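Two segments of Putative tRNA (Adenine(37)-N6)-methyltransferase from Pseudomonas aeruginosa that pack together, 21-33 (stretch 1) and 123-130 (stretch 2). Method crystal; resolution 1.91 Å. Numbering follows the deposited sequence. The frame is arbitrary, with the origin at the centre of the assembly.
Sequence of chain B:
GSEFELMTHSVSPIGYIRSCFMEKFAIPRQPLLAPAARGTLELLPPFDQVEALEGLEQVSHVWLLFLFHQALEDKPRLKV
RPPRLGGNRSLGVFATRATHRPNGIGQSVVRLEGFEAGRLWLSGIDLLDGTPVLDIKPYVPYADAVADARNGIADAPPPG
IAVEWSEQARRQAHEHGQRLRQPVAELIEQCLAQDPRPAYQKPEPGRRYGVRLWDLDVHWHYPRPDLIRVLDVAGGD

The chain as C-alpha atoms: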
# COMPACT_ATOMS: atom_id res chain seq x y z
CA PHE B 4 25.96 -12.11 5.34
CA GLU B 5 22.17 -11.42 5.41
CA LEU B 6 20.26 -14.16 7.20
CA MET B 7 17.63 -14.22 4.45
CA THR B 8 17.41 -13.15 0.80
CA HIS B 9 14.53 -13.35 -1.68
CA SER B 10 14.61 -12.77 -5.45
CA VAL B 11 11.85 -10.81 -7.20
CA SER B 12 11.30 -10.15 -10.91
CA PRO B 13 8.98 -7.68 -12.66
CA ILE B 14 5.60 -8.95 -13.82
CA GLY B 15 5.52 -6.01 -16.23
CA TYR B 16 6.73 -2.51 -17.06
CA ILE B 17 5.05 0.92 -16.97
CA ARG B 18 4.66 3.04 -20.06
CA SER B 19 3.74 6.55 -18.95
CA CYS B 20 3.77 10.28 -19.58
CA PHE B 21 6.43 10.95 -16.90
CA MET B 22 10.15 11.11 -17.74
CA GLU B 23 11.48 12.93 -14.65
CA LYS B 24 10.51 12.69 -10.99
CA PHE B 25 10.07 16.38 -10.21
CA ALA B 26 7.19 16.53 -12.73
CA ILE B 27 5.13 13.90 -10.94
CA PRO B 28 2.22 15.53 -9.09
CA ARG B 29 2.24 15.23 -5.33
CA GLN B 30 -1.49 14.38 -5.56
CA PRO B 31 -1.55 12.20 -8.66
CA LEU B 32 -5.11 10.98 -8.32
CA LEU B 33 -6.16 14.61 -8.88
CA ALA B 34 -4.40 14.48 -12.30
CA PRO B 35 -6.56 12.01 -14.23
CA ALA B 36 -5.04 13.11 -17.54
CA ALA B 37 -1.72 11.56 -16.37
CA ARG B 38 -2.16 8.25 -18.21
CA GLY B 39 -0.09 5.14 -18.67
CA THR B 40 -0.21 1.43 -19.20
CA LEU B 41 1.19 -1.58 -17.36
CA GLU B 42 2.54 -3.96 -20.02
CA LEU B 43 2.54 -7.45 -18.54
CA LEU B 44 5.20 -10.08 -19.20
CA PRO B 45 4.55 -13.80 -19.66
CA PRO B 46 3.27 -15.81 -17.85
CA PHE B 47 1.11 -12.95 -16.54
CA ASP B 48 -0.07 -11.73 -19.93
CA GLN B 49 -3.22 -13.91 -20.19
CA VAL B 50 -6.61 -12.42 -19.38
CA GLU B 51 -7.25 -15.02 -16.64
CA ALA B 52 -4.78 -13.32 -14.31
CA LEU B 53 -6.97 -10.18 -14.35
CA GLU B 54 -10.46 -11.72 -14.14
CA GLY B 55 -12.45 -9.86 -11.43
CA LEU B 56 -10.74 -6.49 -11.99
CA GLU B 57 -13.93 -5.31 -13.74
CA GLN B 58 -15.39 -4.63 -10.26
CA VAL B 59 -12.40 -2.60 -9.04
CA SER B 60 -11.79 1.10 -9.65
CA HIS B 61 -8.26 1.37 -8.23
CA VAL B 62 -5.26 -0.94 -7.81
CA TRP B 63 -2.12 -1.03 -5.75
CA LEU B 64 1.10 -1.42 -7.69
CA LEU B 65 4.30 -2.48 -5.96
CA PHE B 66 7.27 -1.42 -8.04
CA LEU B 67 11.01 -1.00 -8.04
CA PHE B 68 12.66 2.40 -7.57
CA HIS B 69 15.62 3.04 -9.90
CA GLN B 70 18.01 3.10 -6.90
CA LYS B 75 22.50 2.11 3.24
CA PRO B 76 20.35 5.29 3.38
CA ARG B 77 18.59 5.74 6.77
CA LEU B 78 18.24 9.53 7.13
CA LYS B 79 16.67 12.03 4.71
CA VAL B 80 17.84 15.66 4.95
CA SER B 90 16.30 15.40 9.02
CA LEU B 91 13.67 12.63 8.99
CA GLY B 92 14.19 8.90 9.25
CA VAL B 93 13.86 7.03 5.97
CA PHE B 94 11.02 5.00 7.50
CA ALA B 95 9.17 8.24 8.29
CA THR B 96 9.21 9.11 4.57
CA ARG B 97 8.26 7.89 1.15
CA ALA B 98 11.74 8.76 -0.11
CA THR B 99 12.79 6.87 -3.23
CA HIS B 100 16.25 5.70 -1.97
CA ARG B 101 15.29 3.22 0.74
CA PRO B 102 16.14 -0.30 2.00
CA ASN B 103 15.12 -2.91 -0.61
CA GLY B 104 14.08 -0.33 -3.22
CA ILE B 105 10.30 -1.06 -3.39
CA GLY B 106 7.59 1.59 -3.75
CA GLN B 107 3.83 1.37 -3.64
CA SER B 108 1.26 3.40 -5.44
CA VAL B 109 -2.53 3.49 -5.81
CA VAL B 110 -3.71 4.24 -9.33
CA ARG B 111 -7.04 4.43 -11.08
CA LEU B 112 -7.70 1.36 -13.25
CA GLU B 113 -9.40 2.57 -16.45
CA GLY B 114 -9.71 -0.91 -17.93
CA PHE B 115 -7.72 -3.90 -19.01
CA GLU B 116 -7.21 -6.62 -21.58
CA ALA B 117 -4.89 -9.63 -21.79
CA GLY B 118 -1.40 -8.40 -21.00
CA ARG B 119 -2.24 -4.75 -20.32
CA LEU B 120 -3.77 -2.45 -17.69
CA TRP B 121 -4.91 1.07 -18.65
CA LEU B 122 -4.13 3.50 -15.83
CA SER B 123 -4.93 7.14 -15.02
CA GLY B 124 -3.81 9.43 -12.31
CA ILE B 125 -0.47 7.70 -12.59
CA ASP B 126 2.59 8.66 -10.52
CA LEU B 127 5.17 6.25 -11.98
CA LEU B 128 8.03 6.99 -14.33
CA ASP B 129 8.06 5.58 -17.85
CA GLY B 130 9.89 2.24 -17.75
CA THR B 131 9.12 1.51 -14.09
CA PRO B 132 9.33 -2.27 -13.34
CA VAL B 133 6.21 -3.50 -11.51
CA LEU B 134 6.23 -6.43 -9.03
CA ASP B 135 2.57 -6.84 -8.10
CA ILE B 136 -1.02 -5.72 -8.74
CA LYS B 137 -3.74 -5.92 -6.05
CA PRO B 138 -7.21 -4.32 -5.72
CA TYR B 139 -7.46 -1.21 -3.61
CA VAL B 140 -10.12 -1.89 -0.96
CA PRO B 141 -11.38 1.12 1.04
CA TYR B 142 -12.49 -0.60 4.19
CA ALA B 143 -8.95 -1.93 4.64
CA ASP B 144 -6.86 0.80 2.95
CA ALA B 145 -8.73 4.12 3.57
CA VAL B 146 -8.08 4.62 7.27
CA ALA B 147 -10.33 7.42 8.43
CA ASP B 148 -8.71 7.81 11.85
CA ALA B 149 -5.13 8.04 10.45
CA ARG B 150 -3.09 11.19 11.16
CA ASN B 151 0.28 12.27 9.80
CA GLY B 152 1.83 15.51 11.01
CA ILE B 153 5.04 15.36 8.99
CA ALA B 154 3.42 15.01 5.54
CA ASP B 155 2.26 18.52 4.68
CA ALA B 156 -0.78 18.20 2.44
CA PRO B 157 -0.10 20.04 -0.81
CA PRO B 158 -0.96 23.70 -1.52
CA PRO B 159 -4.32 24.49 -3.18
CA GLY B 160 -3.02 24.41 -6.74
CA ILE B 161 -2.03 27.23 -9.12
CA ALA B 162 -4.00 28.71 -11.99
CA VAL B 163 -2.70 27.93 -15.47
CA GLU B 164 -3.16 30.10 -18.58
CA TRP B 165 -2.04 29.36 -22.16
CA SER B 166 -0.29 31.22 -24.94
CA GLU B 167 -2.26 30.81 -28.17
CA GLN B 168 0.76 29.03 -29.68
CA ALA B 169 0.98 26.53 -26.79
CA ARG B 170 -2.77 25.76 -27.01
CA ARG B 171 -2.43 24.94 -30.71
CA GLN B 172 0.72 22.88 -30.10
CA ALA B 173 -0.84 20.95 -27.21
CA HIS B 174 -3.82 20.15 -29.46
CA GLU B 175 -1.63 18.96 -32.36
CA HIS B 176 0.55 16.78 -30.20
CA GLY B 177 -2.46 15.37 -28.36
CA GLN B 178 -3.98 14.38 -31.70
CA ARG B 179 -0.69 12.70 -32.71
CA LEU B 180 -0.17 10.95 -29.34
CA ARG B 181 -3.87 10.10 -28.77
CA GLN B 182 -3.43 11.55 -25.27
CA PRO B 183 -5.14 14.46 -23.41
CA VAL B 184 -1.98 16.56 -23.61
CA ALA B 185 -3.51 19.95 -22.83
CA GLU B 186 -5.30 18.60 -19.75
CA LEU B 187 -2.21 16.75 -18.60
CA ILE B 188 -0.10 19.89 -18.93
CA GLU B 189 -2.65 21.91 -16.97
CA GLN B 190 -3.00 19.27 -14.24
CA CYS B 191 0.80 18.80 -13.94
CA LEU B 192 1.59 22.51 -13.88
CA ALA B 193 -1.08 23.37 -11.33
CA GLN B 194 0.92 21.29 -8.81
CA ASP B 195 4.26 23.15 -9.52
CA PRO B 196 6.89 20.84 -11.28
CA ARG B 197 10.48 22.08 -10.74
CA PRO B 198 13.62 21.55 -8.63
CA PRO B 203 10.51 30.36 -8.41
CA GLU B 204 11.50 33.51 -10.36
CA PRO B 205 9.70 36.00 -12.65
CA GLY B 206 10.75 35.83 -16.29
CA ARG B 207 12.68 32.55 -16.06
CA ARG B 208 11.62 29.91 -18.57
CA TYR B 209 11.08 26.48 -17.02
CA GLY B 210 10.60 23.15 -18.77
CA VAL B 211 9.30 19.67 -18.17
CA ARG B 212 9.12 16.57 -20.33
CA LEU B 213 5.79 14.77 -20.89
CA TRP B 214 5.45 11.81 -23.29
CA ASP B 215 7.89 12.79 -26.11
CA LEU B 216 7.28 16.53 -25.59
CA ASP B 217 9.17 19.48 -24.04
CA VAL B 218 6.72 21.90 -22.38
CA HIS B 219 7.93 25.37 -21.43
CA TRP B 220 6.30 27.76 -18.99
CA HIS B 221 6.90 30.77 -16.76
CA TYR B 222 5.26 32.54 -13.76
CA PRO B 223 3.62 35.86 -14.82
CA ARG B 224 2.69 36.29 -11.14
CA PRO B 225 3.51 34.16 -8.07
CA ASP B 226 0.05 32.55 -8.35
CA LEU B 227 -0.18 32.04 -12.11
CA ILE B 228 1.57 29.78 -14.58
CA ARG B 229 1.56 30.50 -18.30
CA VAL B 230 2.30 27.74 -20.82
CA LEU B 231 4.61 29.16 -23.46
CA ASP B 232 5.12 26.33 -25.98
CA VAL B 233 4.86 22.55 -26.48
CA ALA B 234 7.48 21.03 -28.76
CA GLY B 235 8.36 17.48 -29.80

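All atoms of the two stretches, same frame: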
# COMPACT_ATOMS: atom_id res chain seq x y z
N PHE B 21 5.46 10.26 -17.75
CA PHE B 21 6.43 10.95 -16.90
C PHE B 21 7.85 10.48 -17.18
O PHE B 21 8.14 9.27 -17.10
CB PHE B 21 6.09 10.80 -15.41
CG PHE B 21 4.84 11.55 -15.01
CD1 PHE B 21 4.74 12.94 -15.26
CD2 PHE B 21 3.76 10.88 -14.45
CE1 PHE B 21 3.55 13.63 -14.93
CE2 PHE B 21 2.58 11.60 -14.10
CZ PHE B 21 2.48 12.94 -14.33
N MET B 22 8.74 11.43 -17.49
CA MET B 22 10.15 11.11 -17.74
C MET B 22 11.07 11.55 -16.60
O MET B 22 12.22 11.08 -16.53
CB MET B 22 10.60 11.78 -19.05
CG MET B 22 9.68 11.52 -20.27
SD MET B 22 9.64 9.73 -20.71
CE MET B 22 7.93 9.53 -21.32
N GLU B 23 10.62 12.45 -15.72
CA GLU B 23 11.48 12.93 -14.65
C GLU B 23 10.64 13.04 -13.38
O GLU B 23 9.45 13.33 -13.44
CB GLU B 23 12.14 14.29 -15.05
CG GLU B 23 11.27 15.11 -15.97
CD GLU B 23 11.96 16.19 -16.78
OE1 GLU B 23 11.21 17.05 -17.25
OE2 GLU B 23 13.19 16.21 -16.97
N LYS B 24 11.27 12.83 -12.24
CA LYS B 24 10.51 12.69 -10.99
C LYS B 24 9.90 14.01 -10.55
O LYS B 24 8.78 14.01 -10.04
CB LYS B 24 11.43 12.15 -9.88
N PHE B 25 10.60 15.13 -10.74
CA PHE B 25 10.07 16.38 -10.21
C PHE B 25 8.77 16.78 -10.90
O PHE B 25 8.00 17.55 -10.33
CB PHE B 25 11.11 17.49 -10.30
CG PHE B 25 11.47 17.88 -11.72
CD1 PHE B 25 10.68 18.78 -12.43
CD2 PHE B 25 12.64 17.40 -12.30
CE1 PHE B 25 11.00 19.13 -13.71
CE2 PHE B 25 12.98 17.76 -13.58
CZ PHE B 25 12.16 18.63 -14.29
N ALA B 26 8.47 16.23 -12.09
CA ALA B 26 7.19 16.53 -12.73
C ALA B 26 5.99 15.77 -12.15
O ALA B 26 4.82 16.15 -12.38
CB ALA B 26 7.31 16.13 -14.20
N ILE B 27 6.24 14.73 -11.40
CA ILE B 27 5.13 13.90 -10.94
C ILE B 27 4.32 14.67 -9.91
O ILE B 27 4.89 15.19 -8.95
CB ILE B 27 5.66 12.60 -10.39
CG1 ILE B 27 6.31 11.81 -11.53
CG2 ILE B 27 4.51 11.80 -9.79
CD1 ILE B 27 6.94 10.53 -11.06
N PRO B 28 3.00 14.78 -10.08
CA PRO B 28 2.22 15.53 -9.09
C PRO B 28 2.28 14.87 -7.72
O PRO B 28 2.30 13.64 -7.59
CB PRO B 28 0.80 15.54 -9.66
CG PRO B 28 0.84 14.82 -10.94
CD PRO B 28 2.26 14.54 -11.32
N ARG B 29 2.30 15.72 -6.70
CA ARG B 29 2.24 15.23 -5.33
C ARG B 29 0.91 14.58 -5.01
O ARG B 29 0.84 13.72 -4.11
CB ARG B 29 2.54 16.39 -4.37
N GLN B 30 -0.16 14.96 -5.73
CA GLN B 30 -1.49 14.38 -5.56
C GLN B 30 -1.94 13.81 -6.90
O GLN B 30 -2.79 14.40 -7.61
CB GLN B 30 -2.48 15.40 -5.03
CG GLN B 30 -2.24 15.74 -3.62
CD GLN B 30 -3.30 16.68 -3.11
OE1 GLN B 30 -3.13 17.90 -3.13
NE2 GLN B 30 -4.42 16.11 -2.69
N PRO B 31 -1.36 12.68 -7.29
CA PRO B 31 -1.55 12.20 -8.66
C PRO B 31 -2.97 11.77 -8.95
O PRO B 31 -3.40 11.86 -10.10
CB PRO B 31 -0.55 11.03 -8.75
CG PRO B 31 -0.37 10.58 -7.35
CD PRO B 31 -0.41 11.83 -6.53
N LEU B 32 -3.75 11.36 -7.95
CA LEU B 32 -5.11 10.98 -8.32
C LEU B 32 -5.97 12.18 -8.69
O LEU B 32 -7.02 12.00 -9.32
CB LEU B 32 -5.78 10.20 -7.20
CG LEU B 32 -5.06 8.87 -6.89
CD1 LEU B 32 -5.73 8.20 -5.71
CD2 LEU B 32 -5.01 7.96 -8.14
N LEU B 33 -5.52 13.39 -8.38
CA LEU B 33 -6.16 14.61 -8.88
C LEU B 33 -5.66 15.05 -10.25
O LEU B 33 -6.04 16.15 -10.71
CB LEU B 33 -5.98 15.76 -7.90
CG LEU B 33 -6.49 15.59 -6.47
CD1 LEU B 33 -6.28 16.90 -5.64
CD2 LEU B 33 -7.95 15.12 -6.42
N SER B 123 -4.81 5.68 -14.99
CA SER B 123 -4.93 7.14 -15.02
C SER B 123 -4.63 7.64 -13.63
O SER B 123 -4.67 6.88 -12.65
CB SER B 123 -6.32 7.61 -15.47
OG SER B 123 -7.23 7.24 -14.48
N GLY B 124 -4.28 8.92 -13.57
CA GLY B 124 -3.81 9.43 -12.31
C GLY B 124 -2.50 8.79 -11.91
O GLY B 124 -2.27 8.58 -10.71
N ILE B 125 -1.65 8.51 -12.86
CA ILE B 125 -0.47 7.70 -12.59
C ILE B 125 0.60 8.57 -11.93
O ILE B 125 0.65 9.78 -12.13
CB ILE B 125 0.02 7.08 -13.93
CG1 ILE B 125 0.84 5.80 -13.69
CG2 ILE B 125 0.81 8.09 -14.81
CD1 ILE B 125 1.17 5.11 -14.98
N ASP B 126 1.47 7.94 -11.11
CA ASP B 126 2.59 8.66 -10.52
C ASP B 126 3.90 7.93 -10.73
O ASP B 126 4.80 8.04 -9.88
CB ASP B 126 2.36 8.91 -9.02
CG ASP B 126 2.30 7.61 -8.19
OD1 ASP B 126 2.30 6.48 -8.77
OD2 ASP B 126 2.22 7.73 -6.93
N LEU B 127 3.99 7.09 -11.75
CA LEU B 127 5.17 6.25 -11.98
C LEU B 127 5.90 6.70 -13.22
O LEU B 127 5.27 6.98 -14.24
CB LEU B 127 4.78 4.76 -12.13
CG LEU B 127 4.13 4.19 -10.87
CD1 LEU B 127 3.71 2.76 -11.11
CD2 LEU B 127 5.11 4.25 -9.71
N LEU B 128 7.22 6.64 -13.17
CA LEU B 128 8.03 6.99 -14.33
C LEU B 128 7.89 5.96 -15.44
O LEU B 128 7.69 4.76 -15.19
CB LEU B 128 9.52 7.07 -13.92
CG LEU B 128 9.83 8.27 -13.03
CD1 LEU B 128 11.25 8.11 -12.38
CD2 LEU B 128 9.80 9.62 -13.83
N ASP B 129 8.00 6.45 -16.68
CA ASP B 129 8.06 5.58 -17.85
C ASP B 129 9.17 4.56 -17.63
O ASP B 129 10.28 4.92 -17.19
CB ASP B 129 8.35 6.40 -19.11
CG ASP B 129 8.19 5.58 -20.36
OD1 ASP B 129 7.10 5.05 -20.64
OD2 ASP B 129 9.20 5.37 -21.01
N GLY B 130 8.89 3.30 -17.94
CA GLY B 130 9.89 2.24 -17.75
C GLY B 130 9.92 1.59 -16.38
O GLY B 130 10.75 0.68 -16.15
O HOH W 1 -0.71 12.07 -11.79

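What fastens the start of stretch 1 to the end of stretch 2? A single direct hydrogen bond crosses between them: Asp129 N donates to Phe21 O over 2.9 Å, almost perfectly straight. The same carbonyl also receives a CA-H...O contact from Leu128, with Leu128 CA 3.6 Å from Phe21 O. The buried Phe21 ring turns its edge to stretch 2, placing CE2 3.3 Å from Ile125 O and 4.0 Å from Ile125 CG2. An aromatic ring suits this place because its weakly positive CH edge tolerates a carbonyl oxygen while CE2 also packs against Ile125 CG2.

How does stretch 1 pack against Leu128? Its CB points sideways, but chi1 m and chi2 t bring CD2 against stretch 1, 4.2 Å from Phe21 CB and 3.5 Å from Glu23 N. Met22 starts away from stretch 2, yet its flexible chain bends back until CE lies 3.9 Å from Asp129 CB. After the bend closed by Ile27 N donating to Lys24 O at 3.0 Å, Ile27 points toward stretch 2. Ile27 CD1 alone meets two residues, lying 3.5 Å from Asp126 O and 4.1 Å from Leu128 CD2, while Ile27 CG2 adds a contact 3.7 Å from Asp126 CB; an aliphatic chain suits this because it offers only apolar surface.

What closes the contact at Pro31 and Leu32? Pro31 opens a short 3-10 segment and lays its ring on stretch 2, with CG 3.6 Å from Asp126 CB; Asp126 OD1 is hydrogen-bonded elsewhere in the structure. One water donates to both Pro31 O, at 3.2 Å, and Ile125 O, at 2.7 Å, linking two carbonyls that could not bond each other. Leu32 CB points away, but its side chain comes back, with Leu32 CD2 3.8 Å from Gly124 O. Gly124 fits closely here: its CA is 3.3 Å from Pro31 O, a CB would crowd that oxygen and Leu32 CD2, and its positive phi also favours glycine.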